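Local coordinates for putative branched-chain amino acid aminotransferase IlvE (Streptococcus mutans, PDB 4DQN), which probably catalyses the reversible, pyridoxal-phosphate-dependent transfer of amino groups between the branched-chain amino acids and 2-oxoglutarate, at residues A[66-71]-A[113-118]; A[73-78]-A[340-345]; A[159-164]-A[293-298]; A[179-184]-A[214-219]; A[221-226]-A[242-247]. All coordinates share one frame; numbering follows the deposited sequence.

Contact 1: A[66-71]-A[113-118]; sequences AYRTKD and ANEEYV
Arg68, near the end of strand 59-68, sets the edge of its guanidinium against Val118 and Glu115 in the loop that follows helix 100-113. The tight part is a side-on grip on a single oxygen: Arg68 NE and NH2 reach Val118 O at 3.2 Å and 2.8 Å, both from the same face of the carbonyl, and that oxygen lies in the guanidinium plane. The bond through NH2 is the straighter, with an N-H...O angle of 159°. Arg68 NE also bonds to Pro119 O, and NH1 to Gly72 O. The arginine chain runs extended to CD, then bends (chi3 -63°) to bring NE to its acceptor. Nearer the backbone, Val118 CG1 packs 4.0 Å from Arg68 CB, and the valine is buried against Val111 and Leu127.

Toward Glu115 the fit is looser. Arg68 NH2 makes a weak bond to Glu115 O, 2.9 Å away, while Arg68 NH1 and Glu115 OE2 stay 4.4 Å apart, beyond a salt bridge. A water spans that gap, accepting from Arg68 NH1 (3.1 Å) and donating to Glu115 OE2 (3.2 Å). Here an arginine binds carbonyls at the start of a 3-10 segment and just after it, joining a strand to a helix-to-strand connection.

Contact 2: A[73-78]-A[340-345]; sequences SVQLFR and IYKVDD
Phe77 turns a ring edge to Ile340, whose CD1 lies near the ring plane at 4.0 Å from Phe77 CD1. One face of this ring carries Arg78 CG, 3.9 Å above the plane and over its centre; the ring of Trp339 meets it at about 90°, and Leu325 and Ile328 of helix 316-329 pack on it too. The flat amide of Gln75 is held at both ends. Its OE1 accepts from Lys342 NZ at 2.7 Å, the donor tilted 20° from the amide plane, and its NE2 bonds to Gln329 O. Ile340 CG2 presses on the same group, 3.5 Å from Gln75 CD.

The lysine chain is bent at chi2 and chi3, which carries CD and CE alongside Gln75 OE1. Its NZ also bonds to Ser73 OG at 3.2 Å, a hydroxyl that is paired with Asp71 as well. Leu76 and Tyr341 lie on the other face; past the strand end, Val343 CG2 comes within 4.0 Å of Leu76 CG.

In the backbone, Leu76 and Tyr341 form a hydrogen-bonded pair, with Leu76 N to Tyr341 O at 2.8 Å and Tyr341 N returning a bond to Leu76 O; just beyond the strand, Val343 N bonds to Val74 O at 3.1 Å. This is an antiparallel ladder in which the C-terminal strand 340-342 is added as an outermost strand, within this chain, of the antiparallel sheet.

Contact 3: A[159-164]-A[293-298]; sequences NYFKGG and ISPIGG
Phe161, from a loop, and Pro295, in strand 292-301, reach toward each other tip to tip; no hydrogen bond joins the two segments. Phe161 CZ stops 3.7 Å from Pro295 CD, which approaches the ring obliquely. The rim beside that tip is directed at the strand backbone: Phe161 CE2 lies 3.1 Å from Ile293 O and 4.2 Å from Ser294 CA, both near the plane of the ring. The weakly positive C-H edge, rather than the electron-rich face, thus meets the carbonyl oxygen, an electrostatically reasonable approach.

One face is partly occupied by Tyr160, whose CD2 sits 4.3 Å above the phenyl plane, displaced toward the rim. Tyr160 in turn presents its own edge to the strand, with CE2 at 4.3 Å from Ser294 OG, a marginal contact. Phe161 CG stands anti to its carbonyl carbon (chi1 -78°), which starts the ring toward strand 292-301.

The loop's own bonds set the base of these side chains. Asn159 OD1 accepts from Phe161 N at 2.9 Å, the donor standing above the amide plane, and closes an Asx turn; a type II turn follows from Phe161 to Gly164, fastened by a weak bond. Ala166 also touches the phenyl ring, and Leu165 touches Pro295. The arrangement belongs to the connection that leaves strand 147-157 of the antiparallel sheet and enters strand 168-172 of the mixed sheet, resting an aromatic on its parallel neighbour 292-301.

Contact 4: A[179-184]-A[214-219]; sequences AAPHGT and LDPATH
Pro181 and Pro216 carry the apolar part of this meeting of two loops, their rings sliding past each other in opposite directions. Pro181 CD lies 3.8 Å from Pro216 CG, and the same Pro216 CG comes to 3.6 Å from Pro181 N, placing the ring against the peptide as well as the side chain. Ala217 adds a fringe, its CB at 4.4 Å from Pro181 CG. Contacts of carbon with a polar atom come next: Ala179 O rests on the second proline, 3.4 Å from Pro216 CB.

Hydrogen bonds serve the loops singly, since none crosses between them. Asp215 OD2 takes two donors from one residue: Thr218 N at 2.9 Å, from above the carboxylate plane, and Thr218 OG1 at 2.7 Å, on the syn lone pair. Asp215 CG stands between its backbone N and carbonyl carbon (chi1 72°), and OD1 accepts from Thr220 N and Lys221 N. His219 N bonds to Asp215 O at 2.7 Å.

Contacts between subunits form the last group. Ala180 and Pro181 pack on Asp177 of the second subunit, whose OD2 also accepts from His182 N. The pairing thus joins an Asx motif, in the loop of the hairpin formed by strands 211-214 and 222-225, to an interface loop of the dimer, upstream of the predicted cofactor lysine Lys188, not carrying the cofactor here, whose side chain is about 11 Å from that of Ala179.

Contact 5: A[221-226]-A[242-247]; sequences KIEEVG and PLSPSI
Glu223 holds two serines with its two carboxylate oxygens. Ser246 OG donates to Glu223 OE1 at 3.0 Å and Ser244 OG to Glu223 OE2 at 2.9 Å, each on the syn side and within 20° of the carboxylate plane. Around this polar core the packing is close: Ile247 CD1 comes to 3.1 Å from Glu223 O, and Ile247 CG1 to 3.9 Å from Glu223 CB. Pro242 CB sits 3.2 Å from Ile222 O, and its CG meets Ile222 CG2 in an apolar contact at 4.1 Å. Glu224 OE1 passes Ile247 CG2 at 3.4 Å but bonds chiefly to Leu248 N.

The next layer fixes the donors. Ser244 OG accepts from Ser246 N at 2.7 Å, an ST turn that holds the serines near each other, so that both hydroxyls can reach the carboxylate. Ser246 OG also bonds weakly to Ala180 O. Glu223 and Glu224 both face Tyr213 as a classic beta bulge, and the Glu223 chain bends at chi2 (-101°), placing CD so that the carboxylate faces both serines. Asp215 and Pro216 touch Glu223 from the adjoining turn.

With each oxygen of a buried carboxylate receiving a hydroxyl proton, the chemistry is consistent with an anionic Glu223 whose orientation is fixed by two hydroxyl donors.

The five contacts fall into two neighbourhoods with contact 3 between them in the fold. Contacts 1 and 2, centres 10 Å apart, share the antiparallel sheet: Tyr67 N and Gln75 O, 2.8 Å apart, probably bond between neighbouring strands. Contacts 4 and 5, 9 Å apart at their centres, meet similarly through Asp215 N and Lys221 O, also 2.8 Å apart, on the far side of the chain's centre. Contact 3 reaches the same mixed sheet as contact 5, their nearest atoms about 5 Å apart. Nearest to the predicted cofactor lysine Lys188 is contact 5, where the side chain of Glu224 is about 8 Å from that of Lys188; contacts 1 to 3 lie away from that site.

Contact 1: A[66-71]-A[113-118]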
# COMPACT_ATOMS: atom_id res chain seq x y z
N ALA A 66 -23.75 -5.64 -10.78
CA ALA A 66 -24.75 -5.72 -11.84
C ALA A 66 -25.96 -6.41 -11.23
O ALA A 66 -25.81 -7.40 -10.50
CB ALA A 66 -24.22 -6.52 -13.05
N TYR A 67 -27.14 -5.90 -11.54
CA TYR A 67 -28.37 -6.35 -10.89
C TYR A 67 -29.32 -6.88 -11.94
O TYR A 67 -29.55 -6.20 -12.95
CB TYR A 67 -29.04 -5.15 -10.18
CG TYR A 67 -28.17 -4.46 -9.15
CD1 TYR A 67 -27.23 -3.49 -9.52
CD2 TYR A 67 -28.28 -4.78 -7.80
CE1 TYR A 67 -26.43 -2.87 -8.56
CE2 TYR A 67 -27.49 -4.16 -6.84
CZ TYR A 67 -26.57 -3.21 -7.24
OH TYR A 67 -25.78 -2.59 -6.28
N ARG A 68 -29.88 -8.07 -11.74
CA ARG A 68 -30.94 -8.53 -12.64
C ARG A 68 -32.29 -7.98 -12.18
O ARG A 68 -32.61 -8.01 -10.99
CB ARG A 68 -30.99 -10.06 -12.72
CG ARG A 68 -31.83 -10.56 -13.89
CD ARG A 68 -31.89 -12.07 -13.94
NE ARG A 68 -30.57 -12.67 -14.18
CZ ARG A 68 -30.00 -12.78 -15.38
NH1 ARG A 68 -30.63 -12.31 -16.45
NH2 ARG A 68 -28.81 -13.35 -15.51
N THR A 69 -33.08 -7.47 -13.13
CA THR A 69 -34.37 -6.87 -12.81
C THR A 69 -35.53 -7.86 -13.00
O THR A 69 -35.33 -8.99 -13.44
CB THR A 69 -34.64 -5.62 -13.67
OG1 THR A 69 -34.72 -5.99 -15.05
CG2 THR A 69 -33.54 -4.60 -13.47
N LYS A 70 -36.74 -7.41 -12.69
CA LYS A 70 -37.92 -8.26 -12.71
C LYS A 70 -38.22 -8.87 -14.08
O LYS A 70 -38.77 -9.98 -14.16
CB LYS A 70 -39.12 -7.46 -12.18
CG LYS A 70 -40.26 -8.28 -11.60
CD LYS A 70 -41.28 -7.37 -10.92
CE LYS A 70 -41.73 -6.26 -11.86
NZ LYS A 70 -42.57 -5.21 -11.18
N ASP A 71 -37.87 -8.18 -15.16
CA ASP A 71 -38.13 -8.71 -16.50
C ASP A 71 -36.95 -9.53 -17.04
O ASP A 71 -36.99 -10.01 -18.17
CB ASP A 71 -38.54 -7.62 -17.50
CG ASP A 71 -37.40 -6.70 -17.91
OD1 ASP A 71 -36.30 -6.77 -17.31
OD2 ASP A 71 -37.61 -5.89 -18.83
N ALA A 113 -20.64 -10.77 -21.17
CA ALA A 113 -19.91 -12.00 -21.49
C ALA A 113 -20.17 -13.10 -20.46
O ALA A 113 -20.00 -14.29 -20.75
CB ALA A 113 -18.41 -11.72 -21.61
N ASN A 114 -20.58 -12.69 -19.26
CA ASN A 114 -20.83 -13.62 -18.16
C ASN A 114 -22.27 -13.51 -17.65
O ASN A 114 -22.53 -13.75 -16.47
CB ASN A 114 -19.89 -13.32 -16.98
CG ASN A 114 -18.43 -13.51 -17.33
OD1 ASN A 114 -17.95 -14.64 -17.43
ND2 ASN A 114 -17.70 -12.41 -17.50
N GLU A 115 -23.21 -13.16 -18.53
CA GLU A 115 -24.56 -12.80 -18.08
C GLU A 115 -25.29 -13.94 -17.38
O GLU A 115 -26.17 -13.71 -16.54
CB GLU A 115 -25.42 -12.24 -19.23
CG GLU A 115 -26.62 -11.42 -18.70
CD GLU A 115 -27.28 -10.51 -19.74
OE1 GLU A 115 -26.57 -9.72 -20.40
OE2 GLU A 115 -28.52 -10.58 -19.87
N GLU A 116 -24.91 -15.17 -17.70
CA GLU A 116 -25.58 -16.30 -17.10
C GLU A 116 -25.16 -16.44 -15.63
O GLU A 116 -25.76 -17.21 -14.87
CB GLU A 116 -25.33 -17.58 -17.91
CG GLU A 116 -23.88 -18.11 -17.88
CD GLU A 116 -22.88 -17.34 -18.77
OE1 GLU A 116 -23.21 -16.26 -19.31
OE2 GLU A 116 -21.74 -17.84 -18.92
N TYR A 117 -24.15 -15.68 -15.21
CA TYR A 117 -23.74 -15.69 -13.79
C TYR A 117 -24.38 -14.56 -12.98
O TYR A 117 -24.21 -14.50 -11.75
CB TYR A 117 -22.21 -15.64 -13.65
CG TYR A 117 -21.53 -16.89 -14.13
CD1 TYR A 117 -21.14 -17.02 -15.46
CD2 TYR A 117 -21.26 -17.93 -13.26
CE1 TYR A 117 -20.53 -18.16 -15.91
CE2 TYR A 117 -20.64 -19.08 -13.70
CZ TYR A 117 -20.28 -19.18 -15.03
OH TYR A 117 -19.65 -20.32 -15.49
N VAL A 118 -25.09 -13.66 -13.64
CA VAL A 118 -25.86 -12.66 -12.92
C VAL A 118 -27.05 -13.39 -12.27
O VAL A 118 -27.90 -13.93 -12.98
CB VAL A 118 -26.35 -11.53 -13.85
CG1 VAL A 118 -27.06 -10.45 -13.04
CG2 VAL A 118 -25.17 -10.92 -14.61
O HOH W 1 -28.82 -13.55 -18.68

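Contact 2: A[73-78]-A[340-345]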
# COMPACT_ATOMS: atom_id res chain seq x y z
N SER A 73 -33.78 -8.42 -17.47
CA SER A 73 -32.69 -7.58 -17.95
C SER A 73 -31.75 -7.19 -16.80
O SER A 73 -32.14 -7.19 -15.62
CB SER A 73 -33.21 -6.34 -18.68
OG SER A 73 -34.05 -5.56 -17.85
N VAL A 74 -30.50 -6.89 -17.15
CA VAL A 74 -29.46 -6.63 -16.15
C VAL A 74 -29.01 -5.18 -16.26
O VAL A 74 -28.97 -4.61 -17.35
CB VAL A 74 -28.26 -7.58 -16.36
CG1 VAL A 74 -27.15 -7.29 -15.33
CG2 VAL A 74 -28.73 -9.02 -16.25
N GLN A 75 -28.69 -4.56 -15.12
CA GLN A 75 -28.28 -3.17 -15.14
C GLN A 75 -27.16 -2.88 -14.15
O GLN A 75 -26.98 -3.60 -13.16
CB GLN A 75 -29.49 -2.26 -14.87
CG GLN A 75 -30.14 -2.48 -13.51
CD GLN A 75 -31.49 -1.79 -13.41
OE1 GLN A 75 -32.18 -1.64 -14.41
NE2 GLN A 75 -31.87 -1.36 -12.21
N LEU A 76 -26.39 -1.83 -14.43
CA LEU A 76 -25.37 -1.33 -13.51
C LEU A 76 -25.95 -0.14 -12.77
O LEU A 76 -26.91 0.48 -13.24
CB LEU A 76 -24.14 -0.88 -14.29
CG LEU A 76 -23.37 -1.99 -14.99
CD1 LEU A 76 -22.27 -1.40 -15.87
CD2 LEU A 76 -22.78 -2.97 -13.97
N PHE A 77 -25.37 0.16 -11.61
CA PHE A 77 -25.83 1.24 -10.75
C PHE A 77 -24.72 2.28 -10.56
O PHE A 77 -23.71 2.01 -9.89
CB PHE A 77 -26.27 0.66 -9.40
CG PHE A 77 -26.64 1.69 -8.37
CD1 PHE A 77 -27.88 2.32 -8.40
CD2 PHE A 77 -25.74 2.03 -7.35
CE1 PHE A 77 -28.22 3.28 -7.45
CE2 PHE A 77 -26.07 2.98 -6.39
CZ PHE A 77 -27.32 3.61 -6.44
N ARG A 78 -24.91 3.44 -11.17
CA ARG A 78 -23.98 4.56 -11.08
C ARG A 78 -22.50 4.23 -11.38
O ARG A 78 -21.62 4.68 -10.66
CB ARG A 78 -24.10 5.21 -9.68
CG ARG A 78 -25.52 5.71 -9.35
CD ARG A 78 -25.66 6.17 -7.88
NE ARG A 78 -25.48 7.58 -7.50
CZ ARG A 78 -24.96 8.58 -8.21
NH1 ARG A 78 -24.52 8.40 -9.43
NH2 ARG A 78 -24.87 9.80 -7.69
N ILE A 340 -29.14 4.74 -13.45
CA ILE A 340 -29.18 3.38 -13.96
C ILE A 340 -28.58 3.29 -15.36
O ILE A 340 -28.88 4.12 -16.22
CB ILE A 340 -30.62 2.84 -14.00
CG1 ILE A 340 -31.28 2.96 -12.62
CG2 ILE A 340 -30.64 1.41 -14.50
CD1 ILE A 340 -30.52 2.29 -11.47
N TYR A 341 -27.73 2.30 -15.57
CA TYR A 341 -27.12 2.04 -16.87
C TYR A 341 -27.46 0.62 -17.28
O TYR A 341 -26.88 -0.34 -16.76
CB TYR A 341 -25.60 2.17 -16.77
CG TYR A 341 -25.07 3.57 -16.70
CD1 TYR A 341 -25.29 4.37 -15.59
CD2 TYR A 341 -24.30 4.08 -17.74
CE1 TYR A 341 -24.78 5.64 -15.53
CE2 TYR A 341 -23.79 5.34 -17.69
CZ TYR A 341 -24.03 6.13 -16.58
OH TYR A 341 -23.51 7.40 -16.54
N LYS A 342 -28.41 0.49 -18.21
CA LYS A 342 -28.80 -0.82 -18.73
C LYS A 342 -27.63 -1.43 -19.48
O LYS A 342 -26.95 -0.75 -20.25
CB LYS A 342 -30.01 -0.71 -19.64
CG LYS A 342 -31.25 -0.17 -18.95
CD LYS A 342 -31.55 -0.95 -17.68
CE LYS A 342 -32.21 -2.29 -17.99
NZ LYS A 342 -32.90 -2.82 -16.78
N VAL A 343 -27.40 -2.71 -19.26
CA VAL A 343 -26.20 -3.37 -19.76
C VAL A 343 -26.23 -3.58 -21.28
O VAL A 343 -25.19 -3.59 -21.96
CB VAL A 343 -25.95 -4.67 -18.96
CG1 VAL A 343 -25.37 -5.75 -19.80
CG2 VAL A 343 -25.07 -4.36 -17.74
N ASP A 344 -27.44 -3.69 -21.83
CA ASP A 344 -27.60 -3.83 -23.27
C ASP A 344 -27.80 -2.50 -24.01
O ASP A 344 -28.00 -2.50 -25.23
CB ASP A 344 -28.75 -4.79 -23.57
CG ASP A 344 -28.45 -6.20 -23.12
OD1 ASP A 344 -27.29 -6.64 -23.31
OD2 ASP A 344 -29.35 -6.86 -22.56
N ASP A 345 -27.75 -1.38 -23.29
CA ASP A 345 -27.79 -0.06 -23.91
C ASP A 345 -26.39 0.43 -24.23
O ASP A 345 -25.41 -0.14 -23.74
CB ASP A 345 -28.49 0.96 -23.00
CG ASP A 345 -30.00 0.81 -23.02
OD1 ASP A 345 -30.50 -0.18 -23.61
OD2 ASP A 345 -30.69 1.68 -22.44
O HOH W 2 -29.40 -7.58 -19.96
O HOH W 3 -29.81 -4.42 -20.03

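Contact 3: A[159-164]-A[293-298]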
# COMPACT_ATOMS: atom_id res chain seq x y z
N ASN A 159 -26.68 -12.17 -1.16
CA ASN A 159 -27.38 -11.07 -0.48
C ASN A 159 -26.64 -10.61 0.77
O ASN A 159 -26.46 -9.41 0.98
CB ASN A 159 -28.82 -11.51 -0.11
CG ASN A 159 -29.68 -10.36 0.46
OD1 ASN A 159 -29.19 -9.48 1.17
ND2 ASN A 159 -30.97 -10.40 0.16
N TYR A 160 -26.25 -11.59 1.59
CA TYR A 160 -25.63 -11.35 2.90
C TYR A 160 -26.68 -11.00 3.96
O TYR A 160 -26.51 -11.31 5.14
CB TYR A 160 -24.48 -10.34 2.84
CG TYR A 160 -23.91 -9.93 4.18
CD1 TYR A 160 -23.53 -10.89 5.13
CD2 TYR A 160 -23.71 -8.59 4.50
CE1 TYR A 160 -23.01 -10.52 6.36
CE2 TYR A 160 -23.18 -8.21 5.73
CZ TYR A 160 -22.83 -9.18 6.65
OH TYR A 160 -22.30 -8.81 7.87
N PHE A 161 -27.78 -10.38 3.54
CA PHE A 161 -28.93 -10.20 4.42
C PHE A 161 -30.14 -11.03 3.97
O PHE A 161 -31.23 -10.50 3.72
CB PHE A 161 -29.26 -8.72 4.64
CG PHE A 161 -28.34 -8.05 5.62
CD1 PHE A 161 -28.04 -8.67 6.82
CD2 PHE A 161 -27.73 -6.85 5.31
CE1 PHE A 161 -27.17 -8.08 7.73
CE2 PHE A 161 -26.86 -6.25 6.20
CZ PHE A 161 -26.58 -6.87 7.41
N LYS A 162 -29.90 -12.33 3.87
CA LYS A 162 -30.98 -13.30 3.77
C LYS A 162 -31.40 -13.66 5.19
O LYS A 162 -30.65 -14.30 5.94
CB LYS A 162 -30.55 -14.53 2.96
CG LYS A 162 -31.70 -15.49 2.65
CD LYS A 162 -33.02 -14.73 2.50
CE LYS A 162 -34.22 -15.65 2.61
NZ LYS A 162 -34.96 -15.76 1.32
N GLY A 163 -32.60 -13.24 5.55
CA GLY A 163 -33.06 -13.27 6.93
C GLY A 163 -33.42 -11.85 7.34
O GLY A 163 -33.86 -11.60 8.46
N GLY A 164 -33.24 -10.92 6.40
CA GLY A 164 -33.48 -9.51 6.66
C GLY A 164 -32.24 -8.80 7.16
O GLY A 164 -31.23 -9.45 7.46
N ILE A 293 -26.17 -1.67 3.23
CA ILE A 293 -26.14 -1.11 4.58
C ILE A 293 -25.91 -2.22 5.59
O ILE A 293 -26.62 -3.24 5.57
CB ILE A 293 -27.43 -0.33 4.93
CG1 ILE A 293 -27.53 0.92 4.05
CG2 ILE A 293 -27.44 0.06 6.42
CD1 ILE A 293 -28.87 1.66 4.15
N SER A 294 -24.90 -2.05 6.45
CA SER A 294 -24.71 -2.95 7.58
C SER A 294 -25.12 -2.19 8.83
O SER A 294 -24.38 -1.32 9.29
CB SER A 294 -23.24 -3.38 7.71
OG SER A 294 -22.79 -4.01 6.52
N PRO A 295 -26.31 -2.49 9.38
CA PRO A 295 -26.78 -1.81 10.59
C PRO A 295 -25.82 -2.04 11.75
O PRO A 295 -25.33 -3.16 11.94
CB PRO A 295 -28.12 -2.49 10.88
CG PRO A 295 -28.57 -3.07 9.55
CD PRO A 295 -27.27 -3.50 8.90
N ILE A 296 -25.53 -0.99 12.51
CA ILE A 296 -24.65 -1.15 13.67
C ILE A 296 -25.51 -1.35 14.91
O ILE A 296 -26.38 -0.54 15.21
CB ILE A 296 -23.69 0.06 13.83
CG1 ILE A 296 -22.69 0.09 12.68
CG2 ILE A 296 -22.97 0.00 15.17
CD1 ILE A 296 -21.92 1.40 12.52
N GLY A 297 -25.28 -2.46 15.61
CA GLY A 297 -25.95 -2.71 16.87
C GLY A 297 -25.27 -1.85 17.92
O GLY A 297 -25.81 -0.83 18.36
N GLY A 298 -24.06 -2.25 18.28
CA GLY A 298 -23.29 -1.51 19.27
C GLY A 298 -21.86 -1.26 18.82
O GLY A 298 -21.31 -1.97 17.98

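Contact 4: A[179-184]-A[214-219]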
# COMPACT_ATOMS: atom_id res chain seq x y z
N ALA A 179 -5.07 4.89 7.40
CA ALA A 179 -4.49 5.92 6.54
C ALA A 179 -3.92 7.10 7.34
O ALA A 179 -4.34 7.37 8.47
CB ALA A 179 -5.53 6.43 5.55
N ALA A 180 -2.95 7.79 6.73
CA ALA A 180 -2.33 8.98 7.31
C ALA A 180 -3.21 10.21 7.07
O ALA A 180 -4.08 10.17 6.19
CB ALA A 180 -0.97 9.19 6.68
N PRO A 181 -3.00 11.30 7.84
CA PRO A 181 -3.78 12.53 7.59
C PRO A 181 -3.59 13.07 6.16
O PRO A 181 -4.57 13.53 5.55
CB PRO A 181 -3.21 13.52 8.61
CG PRO A 181 -2.72 12.65 9.74
CD PRO A 181 -2.19 11.40 9.07
N HIS A 182 -2.37 13.03 5.65
CA HIS A 182 -2.10 13.41 4.26
C HIS A 182 -1.54 12.22 3.47
O HIS A 182 -0.57 12.37 2.71
CB HIS A 182 -1.13 14.58 4.21
CG HIS A 182 -1.65 15.83 4.85
ND1 HIS A 182 -0.90 16.59 5.73
CD2 HIS A 182 -2.85 16.45 4.74
CE1 HIS A 182 -1.62 17.62 6.13
NE2 HIS A 182 -2.80 17.56 5.55
N GLY A 183 -2.15 11.05 3.65
CA GLY A 183 -1.73 9.84 2.97
C GLY A 183 -2.65 9.52 1.80
O GLY A 183 -3.09 10.43 1.08
N THR A 184 -2.96 8.24 1.63
CA THR A 184 -3.76 7.78 0.48
C THR A 184 -5.17 7.35 0.87
O THR A 184 -5.82 6.60 0.13
CB THR A 184 -3.06 6.61 -0.25
OG1 THR A 184 -2.75 5.57 0.69
CG2 THR A 184 -1.77 7.10 -0.90
N LEU A 214 -10.78 6.15 13.75
CA LEU A 214 -10.98 7.57 14.03
C LEU A 214 -9.97 8.39 13.24
O LEU A 214 -9.05 7.83 12.63
CB LEU A 214 -10.86 7.87 15.52
CG LEU A 214 -11.69 6.99 16.45
CD1 LEU A 214 -11.68 7.54 17.86
CD2 LEU A 214 -13.12 6.87 15.91
N ASP A 215 -10.13 9.71 13.23
CA ASP A 215 -9.24 10.57 12.46
C ASP A 215 -7.81 10.41 12.96
O ASP A 215 -7.58 10.43 14.17
CB ASP A 215 -9.72 12.03 12.48
CG ASP A 215 -9.51 12.69 13.82
OD1 ASP A 215 -10.29 12.40 14.76
OD2 ASP A 215 -8.56 13.50 13.94
N PRO A 216 -6.86 10.20 12.04
CA PRO A 216 -5.48 9.87 12.45
C PRO A 216 -4.75 10.99 13.18
O PRO A 216 -3.87 10.70 13.98
CB PRO A 216 -4.78 9.52 11.13
CG PRO A 216 -5.63 10.15 10.05
CD PRO A 216 -7.05 10.11 10.58
N ALA A 217 -5.11 12.25 12.91
CA ALA A 217 -4.48 13.38 13.59
C ALA A 217 -4.80 13.41 15.08
O ALA A 217 -3.90 13.40 15.92
CB ALA A 217 -4.89 14.69 12.94
N THR A 218 -6.10 13.46 15.39
CA THR A 218 -6.53 13.71 16.77
C THR A 218 -7.27 12.54 17.44
O THR A 218 -7.41 12.53 18.67
CB THR A 218 -7.40 14.97 16.84
OG1 THR A 218 -8.71 14.69 16.33
CG2 THR A 218 -6.78 16.08 16.00
N HIS A 219 -7.74 11.58 16.65
CA HIS A 219 -8.52 10.45 17.17
C HIS A 219 -9.69 10.92 18.04
O HIS A 219 -9.84 10.50 19.19
CB HIS A 219 -7.62 9.46 17.92
CG HIS A 219 -6.87 8.54 17.02
ND1 HIS A 219 -7.12 7.18 16.95
CD2 HIS A 219 -5.88 8.78 16.13
CE1 HIS A 219 -6.32 6.63 16.06
NE2 HIS A 219 -5.56 7.57 15.54

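Contact 5: A[221-226]-A[242-247]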
# COMPACT_ATOMS: atom_id res chain seq x y z
N LYS A 221 -12.78 11.98 16.03
CA LYS A 221 -13.89 11.96 15.09
C LYS A 221 -13.85 10.67 14.29
O LYS A 221 -12.78 10.14 13.98
CB LYS A 221 -13.77 13.14 14.13
CG LYS A 221 -13.73 14.50 14.80
CD LYS A 221 -13.33 15.59 13.81
CE LYS A 221 -11.98 15.26 13.19
NZ LYS A 221 -11.57 16.23 12.13
N ILE A 222 -15.03 10.15 13.95
CA ILE A 222 -15.13 8.90 13.20
C ILE A 222 -14.76 9.13 11.74
O ILE A 222 -15.17 10.11 11.12
CB ILE A 222 -16.55 8.31 13.29
CG1 ILE A 222 -16.83 7.82 14.71
CG2 ILE A 222 -16.73 7.15 12.31
CD1 ILE A 222 -18.23 7.23 14.89
N GLU A 223 -13.96 8.21 11.20
CA GLU A 223 -13.59 8.26 9.79
C GLU A 223 -14.43 7.27 9.00
O GLU A 223 -15.25 7.66 8.16
CB GLU A 223 -12.12 7.90 9.62
CG GLU A 223 -11.18 8.93 10.18
CD GLU A 223 -10.58 9.81 9.11
OE1 GLU A 223 -9.84 9.28 8.26
OE2 GLU A 223 -10.87 11.02 9.12
N GLU A 224 -14.20 5.99 9.25
CA GLU A 224 -14.92 4.95 8.54
C GLU A 224 -14.96 3.61 9.27
O GLU A 224 -14.24 3.39 10.25
CB GLU A 224 -14.39 4.80 7.10
CG GLU A 224 -12.87 4.72 6.96
CD GLU A 224 -12.43 4.86 5.51
OE1 GLU A 224 -12.79 5.86 4.86
OE2 GLU A 224 -11.72 3.96 5.01
N VAL A 225 -15.83 2.72 8.77
CA VAL A 225 -16.10 1.42 9.36
C VAL A 225 -15.49 0.35 8.46
O VAL A 225 -16.10 -0.07 7.48
CB VAL A 225 -17.62 1.20 9.46
CG1 VAL A 225 -17.95 -0.00 10.34
CG2 VAL A 225 -18.31 2.46 9.97
N GLY A 226 -14.28 -0.08 8.81
CA GLY A 226 -13.50 -0.92 7.91
C GLY A 226 -13.28 -0.13 6.64
O GLY A 226 -12.76 0.99 6.68
N PRO A 242 -19.53 11.15 8.14
CA PRO A 242 -18.24 11.83 8.29
C PRO A 242 -17.68 12.41 6.99
O PRO A 242 -17.78 11.81 5.91
CB PRO A 242 -17.31 10.71 8.79
CG PRO A 242 -18.23 9.79 9.52
CD PRO A 242 -19.50 9.79 8.70
N LEU A 243 -17.08 13.59 7.11
CA LEU A 243 -16.34 14.17 6.01
C LEU A 243 -14.89 14.43 6.42
O LEU A 243 -14.62 15.26 7.28
CB LEU A 243 -16.99 15.47 5.56
CG LEU A 243 -16.23 16.27 4.50
CD1 LEU A 243 -15.81 15.38 3.31
CD2 LEU A 243 -17.11 17.42 4.04
N SER A 244 -13.97 13.71 5.79
CA SER A 244 -12.55 13.96 6.00
C SER A 244 -11.84 13.73 4.69
O SER A 244 -12.32 12.96 3.86
CB SER A 244 -11.99 13.04 7.09
OG SER A 244 -10.65 12.67 6.80
N PRO A 245 -10.69 14.39 4.49
CA PRO A 245 -9.86 14.18 3.30
C PRO A 245 -9.07 12.88 3.40
O PRO A 245 -8.25 12.59 2.52
CB PRO A 245 -8.89 15.36 3.35
CG PRO A 245 -8.75 15.67 4.82
CD PRO A 245 -10.12 15.42 5.39
N SER A 246 -9.30 12.13 4.47
CA SER A 246 -8.58 10.88 4.75
C SER A 246 -9.54 9.70 4.56
O SER A 246 -9.17 8.53 4.70
CB SER A 246 -8.03 10.92 6.19
OG SER A 246 -7.42 9.69 6.55
N ILE A 247 -10.78 10.02 4.21
CA ILE A 247 -11.85 9.04 4.06
C ILE A 247 -12.10 8.70 2.59
O ILE A 247 -12.08 9.59 1.73
CB ILE A 247 -13.15 9.59 4.71
CG1 ILE A 247 -13.04 9.57 6.24
CG2 ILE A 247 -14.38 8.82 4.24
CD1 ILE A 247 -14.17 10.33 6.92